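PDB 2ZKT: 2,3-bisphosphoglycerate-independent phosphoglycerate mutase from Pyrococcus horikoshii, which probably catalyses the interconversion of 2-phosphoglycerate and 3-phosphoglycerate in glycolysis, as a metal-binding mutase of the cofactor-independent type. Local coordinates for residues B[34-39]-B[329-334]; B[247-252]-B[288-293]; B[297-302]-B[324-329]; B[340-345]-B[398-403]. All coordinates share one frame; numbering follows the deposited sequence.

Contact 1 of 4, residues B[34-39]-B[329-334]; sequences TPNMDK and YILDHV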
loop_
_atom_site.group_PDB
_atom_site.type_symbol
_atom_site.label_atom_id
_atom_site.label_comp_id
_atom_site.label_asym_id
_atom_site.label_seq_id
_atom_site.Cartn_x
_atom_site.Cartn_y
_atom_site.Cartn_z
ATOM N N THR B 34 -2.819 1.601 -1.076
ATOM C CA THR B 34 -3.857 2.599 -0.801
ATOM C C THR B 34 -4.893 2.668 -1.925
ATOM O O THR B 34 -5.028 3.698 -2.598
ATOM C CB THR B 34 -3.223 3.999 -0.649
ATOM O OG1 THR B 34 -2.582 4.362 -1.887
ATOM C CG2 THR B 34 -2.163 3.994 0.457
ATOM N N PRO B 35 -5.672 1.586 -2.114
ATOM C CA PRO B 35 -6.686 1.563 -3.180
ATOM C C PRO B 35 -7.728 2.687 -3.165
ATOM O O PRO B 35 -8.232 3.066 -4.219
ATOM C CB PRO B 35 -7.314 0.176 -3.020
ATOM C CG PRO B 35 -7.244 -0.053 -1.535
ATOM C CD PRO B 35 -5.829 0.420 -1.212
ATOM N N ASN B 36 -8.057 3.220 -1.981
ATOM C CA ASN B 36 -9.059 4.291 -1.873
ATOM C C ASN B 36 -8.542 5.658 -2.330
ATOM O O ASN B 36 -9.229 6.377 -3.061
ATOM C CB ASN B 36 -9.608 4.364 -0.436
ATOM C CG ASN B 36 -10.544 3.189 -0.114
ATOM O OD1 ASN B 36 -11.629 3.079 -0.679
ATOM N ND2 ASN B 36 -10.108 2.299 0.781
ATOM N N MET B 37 -7.334 6.025 -1.914
ATOM C CA MET B 37 -6.782 7.300 -2.361
ATOM C C MET B 37 -6.490 7.207 -3.877
ATOM O O MET B 37 -6.649 8.199 -4.606
ATOM C CB MET B 37 -5.521 7.664 -1.546
ATOM C CG MET B 37 -5.863 8.083 -0.096
ATOM S SD MET B 37 -4.477 8.647 0.948
ATOM C CE MET B 37 -3.967 7.097 1.774
ATOM N N ASP B 38 -6.094 6.021 -4.362
ATOM C CA ASP B 38 -5.827 5.839 -5.800
ATOM C C ASP B 38 -7.135 6.017 -6.589
ATOM O O ASP B 38 -7.136 6.564 -7.696
ATOM C CB ASP B 38 -5.261 4.436 -6.104
ATOM C CG ASP B 38 -3.857 4.220 -5.522
ATOM O OD1 ASP B 38 -3.333 5.153 -4.860
ATOM O OD2 ASP B 38 -3.286 3.113 -5.729
ATOM N N LYS B 39 -8.242 5.536 -6.022
ATOM C CA LYS B 39 -9.547 5.660 -6.664
ATOM C C LYS B 39 -9.906 7.149 -6.756
ATOM O O LYS B 39 -10.363 7.634 -7.800
ATOM C CB LYS B 39 -10.610 4.916 -5.837
ATOM C CG LYS B 39 -12.029 5.066 -6.372
ATOM C CD LYS B 39 -13.014 5.387 -5.247
ATOM C CE LYS B 39 -13.122 4.232 -4.245
ATOM N NZ LYS B 39 -14.529 3.756 -4.043
ATOM N N TYR B 329 -13.737 4.129 4.656
ATOM C CA TYR B 329 -14.972 4.141 5.441
ATOM C C TYR B 329 -15.779 5.400 5.077
ATOM O O TYR B 329 -16.966 5.316 4.732
ATOM C CB TYR B 329 -14.653 4.152 6.946
ATOM C CG TYR B 329 -15.886 4.309 7.819
ATOM C CD1 TYR B 329 -16.707 3.209 8.117
ATOM C CD2 TYR B 329 -16.267 5.567 8.297
ATOM C CE1 TYR B 329 -17.877 3.367 8.867
ATOM C CE2 TYR B 329 -17.436 5.738 9.041
ATOM C CZ TYR B 329 -18.239 4.637 9.324
ATOM O OH TYR B 329 -19.408 4.821 10.038
ATOM N N ILE B 330 -15.127 6.567 5.150
ATOM C CA ILE B 330 -15.785 7.830 4.830
ATOM C C ILE B 330 -16.424 7.820 3.446
ATOM O O ILE B 330 -17.566 8.265 3.281
ATOM C CB ILE B 330 -14.801 9.025 4.896
ATOM C CG1 ILE B 330 -14.269 9.181 6.327
ATOM C CG2 ILE B 330 -15.499 10.299 4.439
ATOM C CD1 ILE B 330 -13.111 10.167 6.454
ATOM N N LEU B 331 -15.689 7.325 2.448
ATOM C CA LEU B 331 -16.213 7.280 1.083
ATOM C C LEU B 331 -17.491 6.441 0.967
ATOM O O LEU B 331 -18.344 6.716 0.110
ATOM C CB LEU B 331 -15.152 6.731 0.109
ATOM C CG LEU B 331 -13.884 7.581 -0.090
ATOM C CD1 LEU B 331 -13.020 6.953 -1.179
ATOM C CD2 LEU B 331 -14.264 9.012 -0.479
ATOM N N ASP B 332 -17.622 5.423 1.823
ATOM C CA ASP B 332 -18.803 4.552 1.792
ATOM C C ASP B 332 -20.036 5.191 2.421
ATOM O O ASP B 332 -21.136 4.642 2.324
ATOM C CB ASP B 332 -18.531 3.218 2.511
ATOM C CG ASP B 332 -17.576 2.318 1.743
ATOM O OD1 ASP B 332 -17.675 2.275 0.493
ATOM O OD2 ASP B 332 -16.737 1.642 2.385
ATOM N N HIS B 333 -19.857 6.350 3.061
ATOM C CA HIS B 333 -20.979 7.021 3.720
ATOM C C HIS B 333 -21.228 8.450 3.252
ATOM O O HIS B 333 -22.002 9.176 3.880
ATOM C CB HIS B 333 -20.762 7.023 5.238
ATOM C CG HIS B 333 -20.705 5.650 5.837
ATOM N ND1 HIS B 333 -19.528 5.076 6.287
ATOM C CD2 HIS B 333 -21.685 4.743 6.094
ATOM C CE1 HIS B 333 -19.787 3.877 6.792
ATOM N NE2 HIS B 333 -21.088 3.652 6.688
ATOM N N VAL B 334 -20.584 8.863 2.160
ATOM C CA VAL B 334 -20.782 10.225 1.655
ATOM C C VAL B 334 -20.946 10.255 0.140
ATOM O O VAL B 334 -20.430 9.388 -0.572
ATOM C CB VAL B 334 -19.595 11.164 2.028
ATOM C CG1 VAL B 334 -19.337 11.108 3.527
ATOM C CG2 VAL B 334 -18.340 10.773 1.238
#
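Leu331, on helix 313-331, carries its side of this small contact on one methyl group, with Asn36 and Lys39 of helix 35-43 meeting it. Its CD1 lies 4.1 Å from Asn36 OD1 and equally 4.1 Å from Lys39 CE. Both partners slide past the leucine in the opposite direction. Lys39 starts out with CG anti to the backbone N (chi1 176°) and then bends at each later torsion, which lays its aliphatic part, rather than its ammonium, on the methyl. Within the two segments, Lys39 NZ and Asp332 OD1, of opposite charge, stand 5.7 Å apart, too far for a salt bridge. Positioning comes from polar bonds just behind this layer. The carboxylate of Asp324, further back on helix 313-331, accepts the backbone N-H groups of both Asn36 and Met37 and so ties the first turn of helix 35-43 to its neighbour. Met37, on the inner side of that turn, packs on Ile320 and Ile327. Lys39 also packs on Asn24 of the second subunit, placing the contact beside the dimer interface. With no hydrogen bond between the two segments, the contact rests on van der Waals touch of one leucine methyl with a lysine methylene and an amide oxygen, with at most a weak, long-range pull between Lys39 and Asp332.

Contact 2 of 4, residues B[247-252]-B[288-293]; sequences AGVIAV and VELLKD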
loop_
_atom_site.group_PDB
_atom_site.type_symbol
_atom_site.label_atom_id
_atom_site.label_comp_id
_atom_site.label_asym_id
_atom_site.label_seq_id
_atom_site.Cartn_x
_atom_site.Cartn_y
_atom_site.Cartn_z
ATOM N N ALA B 247 -16.043 22.337 11.590
ATOM C CA ALA B 247 -15.685 21.430 12.684
ATOM C C ALA B 247 -14.439 20.617 12.324
ATOM O O ALA B 247 -14.135 20.416 11.148
ATOM C CB ALA B 247 -16.844 20.479 12.982
ATOM N N GLY B 248 -13.722 20.143 13.341
ATOM C CA GLY B 248 -12.526 19.345 13.090
ATOM C C GLY B 248 -12.350 18.156 14.033
ATOM O O GLY B 248 -12.620 18.246 15.235
ATOM N N VAL B 249 -11.910 17.030 13.475
ATOM C CA VAL B 249 -11.649 15.824 14.257
ATOM C C VAL B 249 -10.136 15.833 14.471
ATOM O O VAL B 249 -9.369 15.538 13.551
ATOM C CB VAL B 249 -12.056 14.555 13.478
ATOM C CG1 VAL B 249 -11.661 13.312 14.265
ATOM C CG2 VAL B 249 -13.549 14.572 13.218
ATOM N N ILE B 250 -9.702 16.173 15.682
ATOM C CA ILE B 250 -8.271 16.268 15.950
ATOM C C ILE B 250 -7.886 15.726 17.325
ATOM O O ILE B 250 -8.658 15.830 18.277
ATOM C CB ILE B 250 -7.839 17.743 15.873
ATOM C CG1 ILE B 250 -8.467 18.390 14.628
ATOM C CG2 ILE B 250 -6.311 17.849 15.882
ATOM C CD1 ILE B 250 -8.299 19.891 14.560
ATOM N N ALA B 251 -6.681 15.164 17.424
ATOM C CA ALA B 251 -6.199 14.624 18.695
ATOM C C ALA B 251 -5.003 15.424 19.228
ATOM O O ALA B 251 -5.016 15.882 20.377
ATOM C CB ALA B 251 -5.825 13.135 18.539
ATOM N N VAL B 252 -3.975 15.603 18.398
ATOM C CA VAL B 252 -2.782 16.342 18.821
ATOM C C VAL B 252 -3.120 17.759 19.289
ATOM O O VAL B 252 -3.837 18.504 18.612
ATOM C CB VAL B 252 -1.744 16.429 17.690
ATOM C CG1 VAL B 252 -0.404 16.907 18.242
ATOM C CG2 VAL B 252 -1.595 15.076 17.037
ATOM N N VAL B 288 -17.888 11.762 9.472
ATOM C CA VAL B 288 -19.147 11.546 8.760
ATOM C C VAL B 288 -20.326 12.167 9.524
ATOM O O VAL B 288 -21.225 12.766 8.917
ATOM C CB VAL B 288 -19.424 10.042 8.565
ATOM C CG1 VAL B 288 -20.716 9.849 7.760
ATOM C CG2 VAL B 288 -18.245 9.388 7.857
ATOM N N GLU B 289 -20.325 12.014 10.853
ATOM C CA GLU B 289 -21.389 12.581 11.689
ATOM C C GLU B 289 -21.416 14.101 11.533
ATOM O O GLU B 289 -22.455 14.686 11.212
ATOM C CB GLU B 289 -21.165 12.253 13.176
ATOM C CG GLU B 289 -21.517 10.832 13.614
ATOM C CD GLU B 289 -21.361 10.644 15.122
ATOM O OE1 GLU B 289 -22.058 11.351 15.894
ATOM O OE2 GLU B 289 -20.535 9.795 15.541
ATOM N N LEU B 290 -20.259 14.731 11.767
ATOM C CA LEU B 290 -20.118 16.189 11.672
ATOM C C LEU B 290 -20.520 16.780 10.315
ATOM O O LEU B 290 -21.026 17.900 10.252
ATOM C CB LEU B 290 -18.678 16.605 12.007
ATOM C CG LEU B 290 -18.221 16.285 13.439
ATOM C CD1 LEU B 290 -16.710 16.485 13.543
ATOM C CD2 LEU B 290 -18.975 17.168 14.446
ATOM N N LEU B 291 -20.298 16.035 9.232
ATOM C CA LEU B 291 -20.669 16.543 7.912
ATOM C C LEU B 291 -22.164 16.855 7.861
ATOM O O LEU B 291 -22.600 17.725 7.103
ATOM C CB LEU B 291 -20.297 15.529 6.813
ATOM C CG LEU B 291 -18.850 15.624 6.279
ATOM C CD1 LEU B 291 -18.535 14.424 5.394
ATOM C CD2 LEU B 291 -18.681 16.918 5.482
ATOM N N LYS B 292 -22.943 16.153 8.686
ATOM C CA LYS B 292 -24.393 16.356 8.734
ATOM C C LYS B 292 -24.819 17.691 9.361
ATOM O O LYS B 292 -25.939 18.139 9.136
ATOM C CB LYS B 292 -25.070 15.203 9.499
ATOM C CG LYS B 292 -25.033 13.858 8.770
ATOM C CD LYS B 292 -25.581 12.740 9.642
ATOM C CE LYS B 292 -25.454 11.384 8.948
ATOM N NZ LYS B 292 -25.853 10.250 9.842
ATOM N N ASP B 293 -23.939 18.331 10.137
ATOM C CA ASP B 293 -24.299 19.606 10.769
ATOM C C ASP B 293 -23.317 20.750 10.508
ATOM O O ASP B 293 -23.505 21.868 10.997
ATOM C CB ASP B 293 -24.457 19.420 12.287
ATOM C CG ASP B 293 -25.610 18.492 12.649
ATOM O OD1 ASP B 293 -26.764 18.782 12.245
ATOM O OD2 ASP B 293 -25.358 17.475 13.338
#
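Leu290, on helix 280-291, rests on Ala247 and Val249 of strand 246-249, a helix-on-sheet contact in the alpha/beta metalloenzyme fold of the alkaline phosphatase superfamily. Leu290 has the most surface buried here and makes the contact through one branch. Its CG is anti to the carbonyl carbon (chi1 -63°), an orientation that sends CD1 across to the strand. Ala247 and Val249 are two residues apart and direct their side chains to the same face of the sheet, flanking Gly248. Neighbouring strands fix them there: Ala247 and Val249 bond through their backbones to Phe298 of strand 296-301, and Gly248 to Asp265 and Tyr267 of strand 265-267. Tyr267 and Val297 also touch Leu290, extending the apolar bed over three adjacent strands. The fit is purely apolar, and all three contacting residues are buried. At Val249, CG1 is anti to the backbone N (chi1 175°), which turns CG2, not CG1, to the helix. The valine and leucine side chains run obliquely past one another. Leu290 CD1 thus sits over both strand residues, 4.0 Å from Ala247 CB and 3.7 Å from Val249 CG2.

Contact 3 of 4, residues B[297-302]-B[324-329]; sequences VFLHFK and DRMIGY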
loop_
_atom_site.group_PDB
_atom_site.type_symbol
_atom_site.label_atom_id
_atom_site.label_comp_id
_atom_site.label_asym_id
_atom_site.label_seq_id
_atom_site.Cartn_x
_atom_site.Cartn_y
_atom_site.Cartn_z
ATOM N N VAL B 297 -15.496 20.291 7.147
ATOM C CA VAL B 297 -14.947 19.414 8.176
ATOM C C VAL B 297 -13.470 19.126 7.907
ATOM O O VAL B 297 -13.071 18.822 6.774
ATOM C CB VAL B 297 -15.739 18.058 8.258
ATOM C CG1 VAL B 297 -15.008 17.059 9.153
ATOM C CG2 VAL B 297 -17.145 18.312 8.817
ATOM N N PHE B 298 -12.665 19.230 8.963
ATOM C CA PHE B 298 -11.227 18.990 8.893
ATOM C C PHE B 298 -10.886 17.745 9.728
ATOM O O PHE B 298 -11.288 17.634 10.885
ATOM C CB PHE B 298 -10.484 20.225 9.439
ATOM C CG PHE B 298 -9.006 20.018 9.631
ATOM C CD1 PHE B 298 -8.158 19.835 8.532
ATOM C CD2 PHE B 298 -8.458 19.987 10.914
ATOM C CE1 PHE B 298 -6.781 19.622 8.713
ATOM C CE2 PHE B 298 -7.078 19.772 11.108
ATOM C CZ PHE B 298 -6.240 19.590 10.005
ATOM N N LEU B 299 -10.149 16.807 9.140
ATOM C CA LEU B 299 -9.757 15.575 9.830
ATOM C C LEU B 299 -8.230 15.459 9.839
ATOM O O LEU B 299 -7.579 15.543 8.788
ATOM C CB LEU B 299 -10.375 14.355 9.123
ATOM C CG LEU B 299 -9.933 12.953 9.576
ATOM C CD1 LEU B 299 -10.135 12.775 11.073
ATOM C CD2 LEU B 299 -10.730 11.911 8.812
ATOM N N HIS B 300 -7.665 15.263 11.026
ATOM C CA HIS B 300 -6.216 15.150 11.174
ATOM C C HIS B 300 -5.796 13.753 11.667
ATOM O O HIS B 300 -6.448 13.168 12.532
ATOM C CB HIS B 300 -5.741 16.245 12.140
ATOM C CG HIS B 300 -4.252 16.414 12.194
ATOM N ND1 HIS B 300 -3.438 15.618 12.976
ATOM C CD2 HIS B 300 -3.430 17.292 11.566
ATOM C CE1 HIS B 300 -2.175 16.001 12.830
ATOM N NE2 HIS B 300 -2.145 17.015 11.980
ATOM N N PHE B 301 -4.715 13.224 11.090
ATOM C CA PHE B 301 -4.169 11.903 11.447
ATOM C C PHE B 301 -2.674 12.130 11.663
ATOM O O PHE B 301 -1.941 12.362 10.705
ATOM C CB PHE B 301 -4.388 10.913 10.291
ATOM C CG PHE B 301 -3.931 9.507 10.592
ATOM C CD1 PHE B 301 -4.605 8.724 11.538
ATOM C CD2 PHE B 301 -2.827 8.960 9.924
ATOM C CE1 PHE B 301 -4.189 7.416 11.811
ATOM C CE2 PHE B 301 -2.399 7.653 10.188
ATOM C CZ PHE B 301 -3.083 6.874 11.133
ATOM N N LYS B 302 -2.217 12.043 12.913
ATOM C CA LYS B 302 -0.810 12.319 13.254
ATOM C C LYS B 302 0.280 11.231 13.146
ATOM O O LYS B 302 1.393 11.508 12.664
ATOM C CB LYS B 302 -0.763 12.905 14.678
ATOM C CG LYS B 302 0.614 13.362 15.147
ATOM C CD LYS B 302 1.149 14.509 14.290
ATOM C CE LYS B 302 2.265 15.270 15.013
ATOM N NZ LYS B 302 3.326 14.360 15.539
ATOM N N ASP B 324 -5.769 4.876 4.647
ATOM C CA ASP B 324 -6.557 4.565 3.455
ATOM C C ASP B 324 -7.871 3.886 3.832
ATOM O O ASP B 324 -8.929 4.207 3.268
ATOM C CB ASP B 324 -5.777 3.676 2.470
ATOM C CG ASP B 324 -6.359 3.726 1.052
ATOM O OD1 ASP B 324 -6.377 4.833 0.457
ATOM O OD2 ASP B 324 -6.804 2.671 0.527
ATOM N N ARG B 325 -7.816 2.956 4.788
ATOM C CA ARG B 325 -9.033 2.268 5.235
ATOM C C ARG B 325 -9.956 3.288 5.913
ATOM O O ARG B 325 -11.178 3.255 5.732
ATOM C CB ARG B 325 -8.695 1.130 6.211
ATOM C CG ARG B 325 -7.725 0.108 5.631
ATOM C CD ARG B 325 -7.540 -1.113 6.533
ATOM N NE ARG B 325 -6.334 -1.851 6.138
ATOM C CZ ARG B 325 -5.159 -1.761 6.768
ATOM N NH1 ARG B 325 -5.030 -0.972 7.834
ATOM N NH2 ARG B 325 -4.102 -2.435 6.312
ATOM N N MET B 326 -9.360 4.192 6.695
ATOM C CA MET B 326 -10.127 5.238 7.376
ATOM C C MET B 326 -10.874 6.031 6.301
ATOM O O MET B 326 -12.072 6.308 6.435
ATOM C CB MET B 326 -9.178 6.168 8.164
ATOM C CG MET B 326 -9.835 7.423 8.724
ATOM S SD MET B 326 -8.649 8.550 9.536
ATOM C CE MET B 326 -7.865 9.366 8.039
ATOM N N ILE B 327 -10.161 6.386 5.228
ATOM C CA ILE B 327 -10.755 7.139 4.118
ATOM C C ILE B 327 -11.802 6.276 3.410
ATOM O O ILE B 327 -12.863 6.768 3.024
ATOM C CB ILE B 327 -9.662 7.579 3.106
ATOM C CG1 ILE B 327 -8.756 8.635 3.769
ATOM C CG2 ILE B 327 -10.304 8.129 1.820
ATOM C CD1 ILE B 327 -7.313 8.589 3.313
ATOM N N GLY B 328 -11.494 4.987 3.249
ATOM C CA GLY B 328 -12.430 4.073 2.604
ATOM C C GLY B 328 -13.774 4.044 3.329
ATOM O O GLY B 328 -14.834 3.943 2.700
ATOM N N TYR B 329 -13.737 4.129 4.656
ATOM C CA TYR B 329 -14.972 4.141 5.441
ATOM C C TYR B 329 -15.779 5.400 5.077
ATOM O O TYR B 329 -16.966 5.316 4.732
ATOM C CB TYR B 329 -14.653 4.152 6.946
ATOM C CG TYR B 329 -15.886 4.309 7.819
ATOM C CD1 TYR B 329 -16.707 3.209 8.117
ATOM C CD2 TYR B 329 -16.267 5.567 8.297
ATOM C CE1 TYR B 329 -17.877 3.367 8.867
ATOM C CE2 TYR B 329 -17.436 5.738 9.041
ATOM C CZ TYR B 329 -18.239 4.637 9.324
ATOM O OH TYR B 329 -19.408 4.821 10.038
#
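Met326 and Leu299 are both extended toward each other from their backbones. In Met326, CG is anti to the backbone N (chi1 170°) and the chain stays straight until it bends at its last torsion, chi3 78°, which swings the methyl to the strand. Leu299 likewise has CG anti to its N, with chi1 172°, and the two meet tip to tip: Leu299 CD2 lies 3.9 Å from Met326 CE and 4.0 Å from Met326 SD. The thioether end reaches Phe301 as well. Met326 CE approaches Phe301 CB at 4.4 Å, while Met326 SD lies 5.3 Å from the ring centroid of Phe301, oblique to the ring, in a Met-aromatic contact. Leu299 and Phe301 point to the same face of the sheet, and the methionine touches both. Ala284 of helix 280-291 also touches Met326, so two helices share this patch. His300, between Leu299 and Phe301 in sequence, points to the other face, where its NE2 makes a weak hydrogen bond to Asp13, a zinc ligand. Just beyond Phe301, Lys302 NZ bonds to Asp305, a ligand of the second zinc. Strand 296-301 leads through helices 303-309 and 313-331 to the parallel strand 339-344, with strand 6-12 between the two strands; the contact is helix-on-strand packing of this beta-alpha-beta crossover, with the Phe301 side chain about 10 Å from a bound zinc ion, near the C-terminal end of the first strand.

Contact 4 of 4, residues B[340-345]-B[398-403]; sequences VIAITG and PIMMDL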
loop_
_atom_site.group_PDB
_atom_site.type_symbol
_atom_site.label_atom_id
_atom_site.label_comp_id
_atom_site.label_asym_id
_atom_site.label_seq_id
_atom_site.Cartn_x
_atom_site.Cartn_y
_atom_site.Cartn_z
ATOM N N VAL B 340 -16.927 17.899 -1.369
ATOM C CA VAL B 340 -15.669 18.073 -2.075
ATOM C C VAL B 340 -14.585 17.595 -1.121
ATOM O O VAL B 340 -14.448 18.128 -0.016
ATOM C CB VAL B 340 -15.433 19.543 -2.408
ATOM C CG1 VAL B 340 -14.075 19.708 -3.082
ATOM C CG2 VAL B 340 -16.565 20.049 -3.303
ATOM N N ILE B 341 -13.817 16.587 -1.537
ATOM C CA ILE B 341 -12.776 16.060 -0.668
ATOM C C ILE B 341 -11.342 16.366 -1.108
ATOM O O ILE B 341 -10.981 16.260 -2.289
ATOM C CB ILE B 341 -12.941 14.525 -0.478
ATOM C CG1 ILE B 341 -11.914 14.013 0.538
ATOM C CG2 ILE B 341 -12.771 13.818 -1.805
ATOM C CD1 ILE B 341 -12.109 12.553 0.926
ATOM N N ALA B 342 -10.524 16.757 -0.128
ATOM C CA ALA B 342 -9.131 17.075 -0.382
ATOM C C ALA B 342 -8.267 16.304 0.610
ATOM O O ALA B 342 -8.585 16.221 1.803
ATOM C CB ALA B 342 -8.894 18.587 -0.245
ATOM N N ILE B 343 -7.176 15.728 0.121
ATOM C CA ILE B 343 -6.289 14.969 0.989
ATOM C C ILE B 343 -4.837 15.349 0.737
ATOM O O ILE B 343 -4.381 15.416 -0.407
ATOM C CB ILE B 343 -6.452 13.451 0.753
ATOM C CG1 ILE B 343 -7.896 13.030 1.058
ATOM C CG2 ILE B 343 -5.458 12.677 1.624
ATOM C CD1 ILE B 343 -8.226 11.591 0.694
ATOM N N THR B 344 -4.104 15.613 1.809
ATOM C CA THR B 344 -2.692 15.935 1.656
ATOM C C THR B 344 -2.003 15.876 3.015
ATOM O O THR B 344 -2.538 15.372 3.992
ATOM C CB THR B 344 -2.582 17.349 1.063
ATOM O OG1 THR B 344 -1.225 17.597 0.679
ATOM C CG2 THR B 344 -2.993 18.394 2.107
ATOM N N GLY B 345 -0.759 16.378 3.046
ATOM C CA GLY B 345 -0.078 16.503 4.326
ATOM C C GLY B 345 0.249 17.971 4.603
ATOM O O GLY B 345 0.394 18.778 3.695
ATOM N N PRO B 398 -9.175 28.016 -0.662
ATOM C CA PRO B 398 -9.866 28.826 -1.682
ATOM C C PRO B 398 -10.344 27.968 -2.855
ATOM O O PRO B 398 -11.469 28.131 -3.348
ATOM C CB PRO B 398 -8.799 29.835 -2.104
ATOM C CG PRO B 398 -8.050 30.074 -0.818
ATOM C CD PRO B 398 -7.890 28.648 -0.272
ATOM N N ILE B 399 -9.483 27.053 -3.312
ATOM C CA ILE B 399 -9.871 26.184 -4.423
ATOM C C ILE B 399 -11.012 25.243 -3.980
ATOM O O ILE B 399 -11.909 24.925 -4.770
ATOM C CB ILE B 399 -8.650 25.359 -4.930
ATOM C CG1 ILE B 399 -7.694 26.284 -5.695
ATOM C CG2 ILE B 399 -9.102 24.198 -5.809
ATOM C CD1 ILE B 399 -6.359 25.615 -6.047
ATOM N N MET B 400 -10.974 24.794 -2.722
ATOM C CA MET B 400 -12.034 23.913 -2.225
ATOM C C MET B 400 -13.318 24.712 -2.128
ATOM O O MET B 400 -14.380 24.245 -2.541
ATOM C CB MET B 400 -11.710 23.358 -0.835
ATOM C CG MET B 400 -10.761 22.207 -0.831
ATOM S SD MET B 400 -10.403 21.680 0.839
ATOM C CE MET B 400 -11.744 20.503 1.121
ATOM N N MET B 401 -13.211 25.923 -1.580
ATOM C CA MET B 401 -14.377 26.784 -1.413
ATOM C C MET B 401 -15.007 27.120 -2.754
ATOM O O MET B 401 -16.231 27.217 -2.860
ATOM C CB MET B 401 -13.998 28.066 -0.652
ATOM C CG MET B 401 -13.780 27.851 0.858
ATOM S SD MET B 401 -15.291 27.335 1.730
ATOM C CE MET B 401 -14.618 26.661 3.274
ATOM N N ASP B 402 -14.174 27.270 -3.784
ATOM C CA ASP B 402 -14.691 27.584 -5.116
ATOM C C ASP B 402 -15.427 26.374 -5.707
ATOM O O ASP B 402 -16.476 26.500 -6.333
ATOM C CB ASP B 402 -13.529 28.021 -6.027
ATOM C CG ASP B 402 -14.059 28.493 -7.387
ATOM O OD1 ASP B 402 -14.893 29.401 -7.405
ATOM O OD2 ASP B 402 -13.612 27.983 -8.411
ATOM N N LEU B 403 -14.833 25.169 -5.514
ATOM C CA LEU B 403 -15.506 23.967 -5.996
ATOM C C LEU B 403 -16.826 23.744 -5.243
ATOM O O LEU B 403 -17.768 23.126 -5.730
ATOM C CB LEU B 403 -14.597 22.758 -5.757
ATOM C CG LEU B 403 -13.401 22.688 -6.725
ATOM C CD1 LEU B 403 -12.306 21.757 -6.206
ATOM C CD2 LEU B 403 -13.780 22.159 -8.116
#
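Strand 340-344 and helix 398-403 run nearly antiparallel, their axes 9.0 Å apart at closest approach and inclined at 162°. This is helix-on-sheet packing in the alpha/beta metalloenzyme domain: the helix, close to the C-terminus of the chain, lies against the N-terminal half of a strand in the middle of the mixed sheet. The alternation of the strand decides what it meets. Val340 and Ala342 face the helix, whereas Ile341 and Ile343 point to the other side. The backbones come nearest at Val340 and Met400, whose CA atoms are 6.9 Å apart. Val340, which has the most surface buried here, meets Leu403 at about a right angle; its CG1 lies 4.1 Å from Leu403 CB and also 4.1 Å from Leu403 CD1, and its CG2 comes close to the last turn of the helix. With Val340 cut back to an alanine, both methyls that meet Leu403 are gone, which is likely to leave a gap beside the leucine. Leu403 also touches Ile365 of strand 361-366, the next strand across, and its carbonyl oxygen accepts a bond from Arg5, which ties this helix end to the segment just ahead of strand 6-12. Met400 reaches Ala342 and the Val340 carbonyl. Its chain leaves the helix straight and bends at chi3 (88°), which folds the methyl back beside the strand: Met400 CE stands 3.8 Å from Val340 O, and Met400 SD rests 3.6 Å from Ala342 CB.

Contacts 2, 3 and 4 all attach helices to the one mixed sheet, and their touching residues are almost all buried; contact 1 joins two helices near the surface and has no buried residue among those that touch. Contacts 1 and 3 share helix 313-331, which turns one side to helix 35-43 and another to the sheet. Contacts 2 and 3 sit on adjacent strands, 246-249 and 296-301, joined by backbone hydrogen bonds. Contact 4 covers the other face of the sheet, while Ile343 on the reverse of its strand meets Ile327 beside contact 3. Chemistry follows depth: methyl and thioether groups meet inside, while at the surface a leucine methyl meets an amide oxygen and the aliphatic part of a lysine.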